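Local atomic coordinates of endoglucanase (Bacillus akibai, PDB entry 1UWW), a protein that cleaves internal beta-1,4-glucosidic linkages in cellulose and related glucans, and is represented here by its family 28 carbohydrate-binding module, specific for non-crystalline cellulose. Residues 107-113 with 163-169; 102-108 with 125-131. All coordinates share one frame; numbering follows the deposited sequence. Where two conformers were deposited one is given.

Contact 1: 107-113 with 163-169; sequences INLVFQP and LRNMMII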
ATOM      1  N   ILE A 107      -2.811   5.870  -2.064  1.00 17.22           N
ATOM      2  CA  ILE A 107      -3.790   6.324  -1.082  1.00 17.08           C
ATOM      3  C   ILE A 107      -3.987   5.224  -0.031  1.00 16.36           C
ATOM      4  O   ILE A 107      -4.315   4.072  -0.383  1.00 16.94           O
ATOM      5  CB  ILE A 107      -5.128   6.677  -1.773  1.00 17.57           C
ATOM      6  CG1 ILE A 107      -4.882   7.785  -2.804  1.00 18.89           C
ATOM      7  CG2 ILE A 107      -6.141   7.098  -0.736  1.00 18.67           C
ATOM      8  CD1 ILE A 107      -6.107   8.169  -3.564  1.00 19.70           C
ATOM      9  N   ASN A 108      -3.772   5.550   1.244  1.00 16.40           N
ATOM     10  CA  ASN A 108      -3.980   4.631   2.347  1.00 17.19           C
ATOM     11  C   ASN A 108      -4.972   5.168   3.336  1.00 17.71           C
ATOM     12  O   ASN A 108      -5.191   6.361   3.464  1.00 16.89           O
ATOM     13  CB  ASN A 108      -2.653   4.341   3.059  1.00 18.57           C
ATOM     14  CG  ASN A 108      -1.738   3.406   2.256  1.00 21.55           C
ATOM     15  OD1 ASN A 108      -0.756   3.855   1.705  1.00 26.01           O
ATOM     16  ND2 ASN A 108      -2.145   2.122   2.113  1.00 22.42           N
ATOM     17  N   LEU A 109      -5.635   4.248   4.014  1.00 17.85           N
ATOM     18  CA  LEU A 109      -6.697   4.563   4.955  1.00 18.08           C
ATOM     19  C   LEU A 109      -6.340   3.964   6.308  1.00 18.07           C
ATOM     20  O   LEU A 109      -6.063   2.767   6.413  1.00 17.63           O
ATOM     21  CB  LEU A 109      -7.991   3.959   4.437  1.00 19.04           C
ATOM     22  CG  LEU A 109      -9.236   4.067   5.302  1.00 21.16           C
ATOM     23  CD1 LEU A 109      -9.690   5.490   5.451  1.00 22.39           C
ATOM     24  CD2 LEU A 109     -10.395   3.228   4.698  1.00 22.67           C
ATOM     25  N   VAL A 110      -6.382   4.792   7.338  1.00 17.75           N
ATOM     26  CA  VAL A 110      -5.988   4.445   8.695  1.00 17.93           C
ATOM     27  C   VAL A 110      -7.086   4.875   9.647  1.00 17.49           C
ATOM     28  O   VAL A 110      -7.734   5.908   9.449  1.00 18.54           O
ATOM     29  CB  VAL A 110      -4.658   5.129   9.091  1.00 19.69           C
ATOM     30  CG1 VAL A 110      -4.286   4.873  10.559  1.00 22.11           C
ATOM     31  CG2 VAL A 110      -3.557   4.677   8.161  1.00 21.60           C
ATOM     32  N   PHE A 111      -7.369   4.050  10.648  1.00 16.82           N
ATOM     33  CA  PHE A 111      -8.169   4.435  11.793  1.00 17.88           C
ATOM     34  C   PHE A 111      -7.337   4.333  13.050  1.00 17.53           C
ATOM     35  O   PHE A 111      -6.309   3.650  13.079  1.00 18.06           O
ATOM     36  CB  PHE A 111      -9.402   3.526  11.945  1.00 17.80           C
ATOM     37  CG  PHE A 111     -10.290   3.498  10.743  1.00 19.34           C
ATOM     38  CD1 PHE A 111     -11.149   4.549  10.460  1.00 18.33           C
ATOM     39  CD2 PHE A 111     -10.274   2.425   9.880  1.00 21.88           C
ATOM     40  CE1 PHE A 111     -11.969   4.497   9.338  1.00 19.34           C
ATOM     41  CE2 PHE A 111     -11.099   2.391   8.776  1.00 22.12           C
ATOM     42  CZ  PHE A 111     -11.923   3.427   8.518  1.00 19.93           C
ATOM     43  N   GLN A 112      -7.773   4.990  14.100  1.00 17.62           N
ATOM     44  CA  GLN A 112      -7.036   4.951  15.361  1.00 17.82           C
ATOM     45  C   GLN A 112      -7.907   4.527  16.565  1.00 18.53           C
ATOM     46  O   GLN A 112      -8.074   5.297  17.522  1.00 19.69           O
ATOM     47  CB  GLN A 112      -6.391   6.319  15.592  1.00 19.34           C
ATOM     48  CG  GLN A 112      -5.502   6.795  14.461  1.00 19.72           C
ATOM     49  CD  GLN A 112      -4.558   7.872  14.918  1.00 22.62           C
ATOM     50  OE1 GLN A 112      -4.801   9.048  14.701  1.00 23.00           O
ATOM     51  NE2 GLN A 112      -3.491   7.471  15.590  1.00 24.09           N
ATOM     52  N   PRO A 113      -8.411   3.296  16.555  1.00 19.58           N
ATOM     53  CA  PRO A 113      -9.205   2.782  17.685  1.00 20.02           C
ATOM     54  C   PRO A 113      -8.345   2.675  18.957  1.00 22.14           C
ATOM     55  O   PRO A 113      -7.335   1.995  18.924  1.00 21.49           O
ATOM     56  CB  PRO A 113      -9.624   1.375  17.238  1.00 20.37           C
ATOM     57  CG  PRO A 113      -8.668   1.017  16.129  1.00 21.41           C
ATOM     58  CD  PRO A 113      -8.219   2.282  15.510  1.00 19.95           C
ATOM     59  N   LEU A 163     -13.721   3.666  16.192  1.00 18.73           N
ATOM     60  CA  LEU A 163     -12.529   3.924  15.405  1.00 19.14           C
ATOM     61  C   LEU A 163     -11.891   5.283  15.710  1.00 18.57           C
ATOM     62  O   LEU A 163     -10.718   5.491  15.370  1.00 17.61           O
ATOM     63  CB  LEU A 163     -12.873   3.793  13.915  1.00 18.19           C
ATOM     64  CG  LEU A 163     -13.400   2.409  13.506  1.00 18.08           C
ATOM     65  CD1 LEU A 163     -13.913   2.432  12.059  1.00 18.95           C
ATOM     66  CD2 LEU A 163     -12.328   1.360  13.696  1.00 20.76           C
ATOM     67  N   ARG A 164     -12.666   6.195  16.329  1.00 19.01           N
ATOM     68  CA  ARG A 164     -12.231   7.513  16.797  1.00 19.01           C
ATOM     69  C   ARG A 164     -11.979   8.551  15.706  1.00 18.40           C
ATOM     70  O   ARG A 164     -12.563   9.637  15.693  1.00 19.14           O
ATOM     71  CB  ARG A 164     -11.014   7.429  17.719  1.00 19.90           C
ATOM     72  CG  ARG A 164     -10.750   8.726  18.506  1.00 21.66           C
ATOM     73  CD  ARG A 164      -9.427   8.741  19.234  1.00 22.07           C
ATOM     74  NE  ARG A 164      -8.335   8.850  18.298  1.00 22.25           N
ATOM     75  CZ  ARG A 164      -7.071   9.096  18.630  1.00 23.40           C
ATOM     76  NH1 ARG A 164      -6.732   9.224  19.911  1.00 25.75           N
ATOM     77  NH2 ARG A 164      -6.148   9.208  17.694  1.00 23.00           N
ATOM     78  N   ASN A 165     -11.067   8.232  14.815  1.00 18.23           N
ATOM     79  CA  ASN A 165     -10.773   9.094  13.702  1.00 17.82           C
ATOM     80  C   ASN A 165     -10.293   8.287  12.509  1.00 18.56           C
ATOM     81  O   ASN A 165      -9.733   7.197  12.662  1.00 18.30           O
ATOM     82  CB  ASN A 165      -9.781  10.225  14.089  1.00 18.75           C
ATOM     83  CG  ASN A 165      -8.414   9.725  14.469  1.00 18.35           C
ATOM     84  OD1 ASN A 165      -8.253   9.041  15.477  1.00 20.33           O
ATOM     85  ND2 ASN A 165      -7.416  10.061  13.682  1.00 19.71           N
HETATM   86  N   MSE A 166     -10.493   8.867  11.334  1.00 18.58           N
HETATM   87  CA  MSE A 166     -10.121   8.293  10.071  1.00 19.85           C
HETATM   88  C   MSE A 166      -9.147   9.232   9.407  1.00 20.68           C
HETATM   89  O   MSE A 166      -9.389  10.437   9.278  1.00 21.35           O
HETATM   90  CB  MSE A 166     -11.368   8.158   9.215  1.00 19.91           C
HETATM   91  CG  MSE A 166     -11.139   7.841   7.748  1.00 20.12           C
HETATM   92 SE   MSE A 166     -12.705   7.428   6.739  1.00 26.76          SE
HETATM   93  CE  MSE A 166     -13.931   8.623   7.510  1.00 22.38           C
HETATM   94  N   MSE A 167      -7.950   8.762   9.091  0.50 23.53           N
HETATM   95  CA  MSE A 167      -7.094   9.547   8.119  0.50 23.93           C
HETATM   96  C   MSE A 167      -6.909   8.862   6.783  0.50 23.48           C
HETATM   97  O   MSE A 167      -6.954   7.608   6.648  0.50 25.23           O
HETATM   98  CB  MSE A 167      -5.654   9.866   8.666  0.50 24.93           C
HETATM   99  CG  MSE A 167      -5.696  10.461  10.189  0.50 24.71           C
HETATM  100 SE   MSE A 167      -4.103  10.256  11.270  0.50 30.07          SE
HETATM  101  CE  MSE A 167      -2.904  10.263   9.780  0.50 19.68           C
ATOM    102  N   ILE A 168      -6.673   9.723   5.817  1.00 18.34           N
ATOM    103  CA  ILE A 168      -6.467   9.334   4.430  1.00 17.73           C
ATOM    104  C   ILE A 168      -5.143   9.947   4.045  1.00 16.90           C
ATOM    105  O   ILE A 168      -4.986  11.183   4.114  1.00 16.93           O
ATOM    106  CB  ILE A 168      -7.608   9.802   3.488  1.00 17.51           C
ATOM    107  CG1 ILE A 168      -8.957   9.299   4.014  1.00 19.28           C
ATOM    108  CG2 ILE A 168      -7.364   9.281   2.111  1.00 18.64           C
ATOM    109  CD1 ILE A 168     -10.124   9.789   3.234  1.00 21.02           C
ATOM    110  N   ILE A 169      -4.204   9.108   3.644  1.00 17.05           N
ATOM    111  CA  ILE A 169      -2.836   9.505   3.327  1.00 17.21           C
ATOM    112  C   ILE A 169      -2.644   9.415   1.843  1.00 16.79           C
ATOM    113  O   ILE A 169      -2.944   8.383   1.239  1.00 17.75           O
ATOM    114  CB  ILE A 169      -1.849   8.581   4.064  1.00 18.15           C
ATOM    115  CG1 ILE A 169      -2.050   8.688   5.582  1.00 20.55           C
ATOM    116  CG2 ILE A 169      -0.408   8.992   3.704  1.00 19.86           C
ATOM    117  CD1 ILE A 169      -1.324   7.668   6.399  1.00 27.09           C
TER
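Gln112 and Asn165 lock the end of an antiparallel strand pair through their side-chain amides. Asn165 ND2 donates to Gln112 OE1 at 3.0 Å, almost straight at 168°, in the plane of both groups and on a lone pair of the oxygen, although the two amides are turned 64° against each other. Asn165 ND2 also binds Asp75 OD1, and Gln112 NE2 is satisfied by Tyr118 O. On the acceptor side, Asn165 OD1 takes Arg164 NE (2.8 Å) and Arg164 NH2 from the same face of its plane, a side-on grip that fixes the rotation of the amide. The Asn165 chi1 of 65° sets CG between backbone N and carbonyl carbon, bringing the amide up to Gln112. The backbone ladder has hydrogen-bonded pairs at Asn108–Ile169 and Val110–Met167; beyond it, Gln112 N reaches Asn165 O at 3.3 Å and, weakly, Leu163 O. Phe111 shares a face of the sheet with Leu109, Met166 and Ile168: Leu163 CD1 sits over the centre of its ring, 3.9 Å from the centroid, a CH-pi contact. The CB of Met166, a selenomethionine, approaches Phe111 CE1 obliquely at 3.7 Å, and its CG touches Leu109 CD1 at 3.6 Å. Strand 120-129 flanks 107-111, strand 73-77 flanks 165-169, and strand 88-97 of the other sheet packs against Ile107, Leu109 and Ile168.

Contact 2: 102-108 with 125-131; sequences EGAMNIN and TYTINFD
Residues 104-108 and 126-129 run antiparallel, their axes 4.7 Å apart at 165°, with hydrogen-bonded pairs at Met105–Ile128 and Ile107–Tyr126. They are the arms of a beta hairpin at the margin of one sheet of the module's beta-sandwich. Ile107 CD1 meets Ile128 CD1 at 4.2 Å on the apolar side, where Phe93 of the other sheet touches both. Phe130 N donates to Gly103 O, and the Phe130 ring brings CZ to 3.9 Å from Met105 CB. On the side of Asn106 and Thr127 the contact becomes polar and meets the second subunit. Asn106 and Thr127 lie alongside each other, but the 2.7 Å between Asn106 ND2 and Thr127 OG1 has too poor an angle for a hydrogen bond; both side chains bond instead across the dimer, to Thr127 and Asn106 of the second subunit. Thr125 OG1 lies beside its own backbone N (chi1 -59°), which turns CG2 the other way, onto Asn106 CB at 3.6 Å. Thr125 OG1 accepts from Asn108 ND2 at 3.0 Å and also bonds Thr125 OG1 of the second subunit. At Asn129 an Asx turn closes, Asp131 N donating to Asn129 OD1 at 3.0 Å.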
ATOM      1  N   GLU A 102       4.784  11.460 -14.624  1.00 20.97           N
ATOM      2  CA  GLU A 102       5.453  10.219 -14.204  1.00 21.56           C
ATOM      3  C   GLU A 102       5.097   9.847 -12.770  1.00 20.41           C
ATOM      4  O   GLU A 102       4.568  10.661 -12.019  1.00 19.74           O
ATOM      5  CB  GLU A 102       6.963  10.352 -14.347  1.00 22.83           C
ATOM      6  CG  GLU A 102       7.594  11.396 -13.473  1.00 24.56           C
ATOM      7  CD  GLU A 102       9.051  11.622 -13.862  1.00 29.41           C
ATOM      8  OE1 GLU A 102       9.513  10.973 -14.835  1.00 33.17           O
ATOM      9  OE2 GLU A 102       9.729  12.422 -13.201  1.00 30.57           O
ATOM     10  N   GLY A 103       5.416   8.620 -12.394  1.00 19.41           N
ATOM     11  CA  GLY A 103       5.153   8.106 -11.083  1.00 18.88           C
ATOM     12  C   GLY A 103       3.691   7.800 -10.811  1.00 17.57           C
ATOM     13  O   GLY A 103       2.880   7.572 -11.700  1.00 18.42           O
ATOM     14  N   ALA A 104       3.396   7.785  -9.522  1.00 17.37           N
ATOM     15  CA  ALA A 104       2.110   7.339  -9.023  1.00 17.74           C
ATOM     16  C   ALA A 104       1.852   7.968  -7.673  1.00 17.94           C
ATOM     17  O   ALA A 104       2.731   8.628  -7.101  1.00 17.87           O
ATOM     18  CB  ALA A 104       2.062   5.792  -8.959  1.00 18.36           C
HETATM   19  N   MSE A 105       0.646   7.754  -7.171  1.00 17.98           N
HETATM   20  CA  MSE A 105       0.217   8.217  -5.856  1.00 18.49           C
HETATM   21  C   MSE A 105      -0.454   7.025  -5.166  1.00 17.51           C
HETATM   22  O   MSE A 105      -1.327   6.411  -5.785  1.00 18.58           O
HETATM   23  CB  MSE A 105      -0.797   9.334  -6.018  1.00 19.88           C
HETATM   24  CG  MSE A 105      -1.388   9.867  -4.715  1.00 17.45           C
HETATM   25 SE   MSE A 105      -2.774  11.212  -4.982  1.00 25.48          SE
HETATM   26  CE  MSE A 105      -1.692  12.402  -5.179  1.00 24.69           C
ATOM     27  N   ASN A 106      -0.078   6.737  -3.919  1.00 17.93           N
ATOM     28  CA  ASN A 106      -0.643   5.666  -3.111  1.00 18.01           C
ATOM     29  C   ASN A 106      -1.546   6.268  -2.061  1.00 18.62           C
ATOM     30  O   ASN A 106      -1.071   7.053  -1.213  1.00 20.31           O
ATOM     31  CB  ASN A 106       0.452   4.853  -2.413  1.00 18.50           C
ATOM     32  CG  ASN A 106       1.141   3.840  -3.319  1.00 19.39           C
ATOM     33  OD1 ASN A 106       2.217   3.297  -2.950  1.00 23.61           O
ATOM     34  ND2 ASN A 106       0.555   3.553  -4.443  1.00 19.74           N
ATOM     35  N   ILE A 107      -2.811   5.870  -2.064  1.00 17.22           N
ATOM     36  CA  ILE A 107      -3.790   6.324  -1.082  1.00 17.08           C
ATOM     37  C   ILE A 107      -3.987   5.224  -0.031  1.00 16.36           C
ATOM     38  O   ILE A 107      -4.315   4.072  -0.383  1.00 16.94           O
ATOM     39  CB  ILE A 107      -5.128   6.677  -1.773  1.00 17.57           C
ATOM     40  CG1 ILE A 107      -4.882   7.785  -2.804  1.00 18.89           C
ATOM     41  CG2 ILE A 107      -6.141   7.098  -0.736  1.00 18.67           C
ATOM     42  CD1 ILE A 107      -6.107   8.169  -3.564  1.00 19.70           C
ATOM     43  N   ASN A 108      -3.772   5.550   1.244  1.00 16.40           N
ATOM     44  CA  ASN A 108      -3.980   4.631   2.347  1.00 17.19           C
ATOM     45  C   ASN A 108      -4.972   5.168   3.336  1.00 17.71           C
ATOM     46  O   ASN A 108      -5.191   6.361   3.464  1.00 16.89           O
ATOM     47  CB  ASN A 108      -2.653   4.341   3.059  1.00 18.57           C
ATOM     48  CG  ASN A 108      -1.738   3.406   2.256  1.00 21.55           C
ATOM     49  OD1 ASN A 108      -0.756   3.855   1.705  1.00 26.01           O
ATOM     50  ND2 ASN A 108      -2.145   2.122   2.113  1.00 22.42           N
ATOM     51  N   THR A 125      -3.589  -0.916  -0.506  1.00 21.01           N
ATOM     52  CA  THR A 125      -3.369   0.425  -1.010  1.00 21.16           C
ATOM     53  C   THR A 125      -4.128   0.675  -2.318  1.00 21.20           C
ATOM     54  O   THR A 125      -4.185  -0.234  -3.154  1.00 22.43           O
ATOM     55  CB  THR A 125      -1.883   0.516  -1.238  1.00 21.00           C
ATOM     56  OG1 THR A 125      -1.218   0.261   0.010  1.00 21.22           O
ATOM     57  CG2 THR A 125      -1.470   1.918  -1.678  1.00 22.41           C
ATOM     58  N   TYR A 126      -4.714   1.863  -2.491  1.00 20.14           N
ATOM     59  CA  TYR A 126      -5.329   2.300  -3.742  1.00 19.31           C
ATOM     60  C   TYR A 126      -4.317   3.168  -4.481  1.00 18.93           C
ATOM     61  O   TYR A 126      -3.920   4.220  -3.996  1.00 20.03           O
ATOM     62  CB  TYR A 126      -6.627   3.098  -3.499  1.00 20.63           C
ATOM     63  CG  TYR A 126      -7.364   3.425  -4.773  1.00 20.83           C
ATOM     64  CD1 TYR A 126      -6.994   4.510  -5.548  1.00 22.80           C
ATOM     65  CD2 TYR A 126      -8.373   2.584  -5.248  1.00 22.45           C
ATOM     66  CE1 TYR A 126      -7.626   4.800  -6.729  1.00 23.93           C
ATOM     67  CE2 TYR A 126      -9.020   2.853  -6.449  1.00 23.08           C
ATOM     68  CZ  TYR A 126      -8.633   3.991  -7.185  1.00 23.66           C
ATOM     69  OH  TYR A 126      -9.229   4.319  -8.384  1.00 30.27           O
ATOM     70  N   THR A 127      -3.938   2.781  -5.678  1.00 18.58           N
ATOM     71  CA  THR A 127      -2.841   3.411  -6.389  1.00 18.86           C
ATOM     72  C   THR A 127      -3.348   4.063  -7.679  1.00 19.41           C
ATOM     73  O   THR A 127      -4.080   3.427  -8.465  1.00 21.40           O
ATOM     74  CB  THR A 127      -1.746   2.366  -6.674  1.00 20.09           C
ATOM     75  OG1 THR A 127      -1.247   1.848  -5.442  1.00 21.90           O
ATOM     76  CG2 THR A 127      -0.553   2.984  -7.419  1.00 20.07           C
ATOM     77  N   ILE A 128      -2.961   5.318  -7.885  1.00 18.80           N
ATOM     78  CA  ILE A 128      -3.212   6.050  -9.112  1.00 19.31           C
ATOM     79  C   ILE A 128      -1.904   6.185  -9.863  1.00 18.99           C
ATOM     80  O   ILE A 128      -0.928   6.690  -9.319  1.00 19.09           O
ATOM     81  CB  ILE A 128      -3.743   7.449  -8.769  1.00 19.69           C
ATOM     82  CG1 ILE A 128      -5.130   7.297  -8.141  1.00 21.15           C
ATOM     83  CG2 ILE A 128      -3.806   8.325 -10.016  1.00 20.99           C
ATOM     84  CD1 ILE A 128      -5.736   8.535  -7.687  1.00 21.97           C
ATOM     85  N   ASN A 129      -1.888   5.746 -11.105  1.00 18.28           N
ATOM     86  CA  ASN A 129      -0.676   5.712 -11.918  1.00 18.24           C
ATOM     87  C   ASN A 129      -0.701   6.889 -12.898  1.00 18.46           C
ATOM     88  O   ASN A 129      -1.535   6.941 -13.810  1.00 18.96           O
ATOM     89  CB  ASN A 129      -0.607   4.370 -12.647  1.00 19.01           C
ATOM     90  CG  ASN A 129       0.727   4.120 -13.282  1.00 19.46           C
ATOM     91  OD1 ASN A 129       1.420   5.060 -13.683  1.00 20.42           O
ATOM     92  ND2 ASN A 129       1.106   2.856 -13.376  1.00 19.45           N
ATOM     93  N   PHE A 130       0.203   7.849 -12.716  1.00 18.51           N
ATOM     94  CA  PHE A 130       0.202   9.056 -13.575  1.00 19.25           C
ATOM     95  C   PHE A 130       0.616   8.755 -15.002  1.00 20.09           C
ATOM     96  O   PHE A 130       0.372   9.564 -15.911  1.00 21.80           O
ATOM     97  CB  PHE A 130       1.047  10.169 -12.966  1.00 19.04           C
ATOM     98  CG  PHE A 130       0.516  10.666 -11.632  1.00 18.71           C
ATOM     99  CD1 PHE A 130      -0.767  11.203 -11.548  1.00 20.59           C
ATOM    100  CD2 PHE A 130       1.247  10.581 -10.492  1.00 19.88           C
ATOM    101  CE1 PHE A 130      -1.273  11.653 -10.332  1.00 21.37           C
ATOM    102  CE2 PHE A 130       0.747  11.045  -9.282  1.00 19.09           C
ATOM    103  CZ  PHE A 130      -0.525  11.580  -9.219  1.00 20.96           C
ATOM    104  N   ASP A 131       1.194   7.586 -15.237  1.00 20.51           N
ATOM    105  CA  ASP A 131       1.521   7.205 -16.600  1.00 21.89           C
ATOM    106  C   ASP A 131       0.319   6.691 -17.345  1.00 22.93           C
ATOM    107  O   ASP A 131       0.394   6.457 -18.562  1.00 25.22           O
ATOM    108  CB  ASP A 131       2.605   6.132 -16.612  1.00 21.78           C
ATOM    109  CG  ASP A 131       3.894   6.629 -16.052  1.00 22.24           C
ATOM    110  OD1 ASP A 131       4.295   7.783 -16.380  1.00 25.56           O
ATOM    111  OD2 ASP A 131       4.555   5.963 -15.234  1.00 23.26           O
TER

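Contacts 1 and 2, with centres about 18 Å apart, lie along opposite edges of strand 104-111 and share Ile107 and Asn108. The backbone of Ile107 pairs with 125-131 and that of Asn108 with 163-169, so successive residues tie the hairpin partner and strand 165-173 into one sheet. Ile107, Leu109 and Phe111 continue the side begun by Met105, which faces the second sheet of the sandwich. The reverse side meets the second subunit at contact 2; farther along, at Asn108, Val110 and Ile169, Trp68, Trp119 and Gln121 of the same chain meet it. The side chain of Ile107 is about 13 Å from a bound calcium, that of Glu102 about 8 Å. No sugar is bound here.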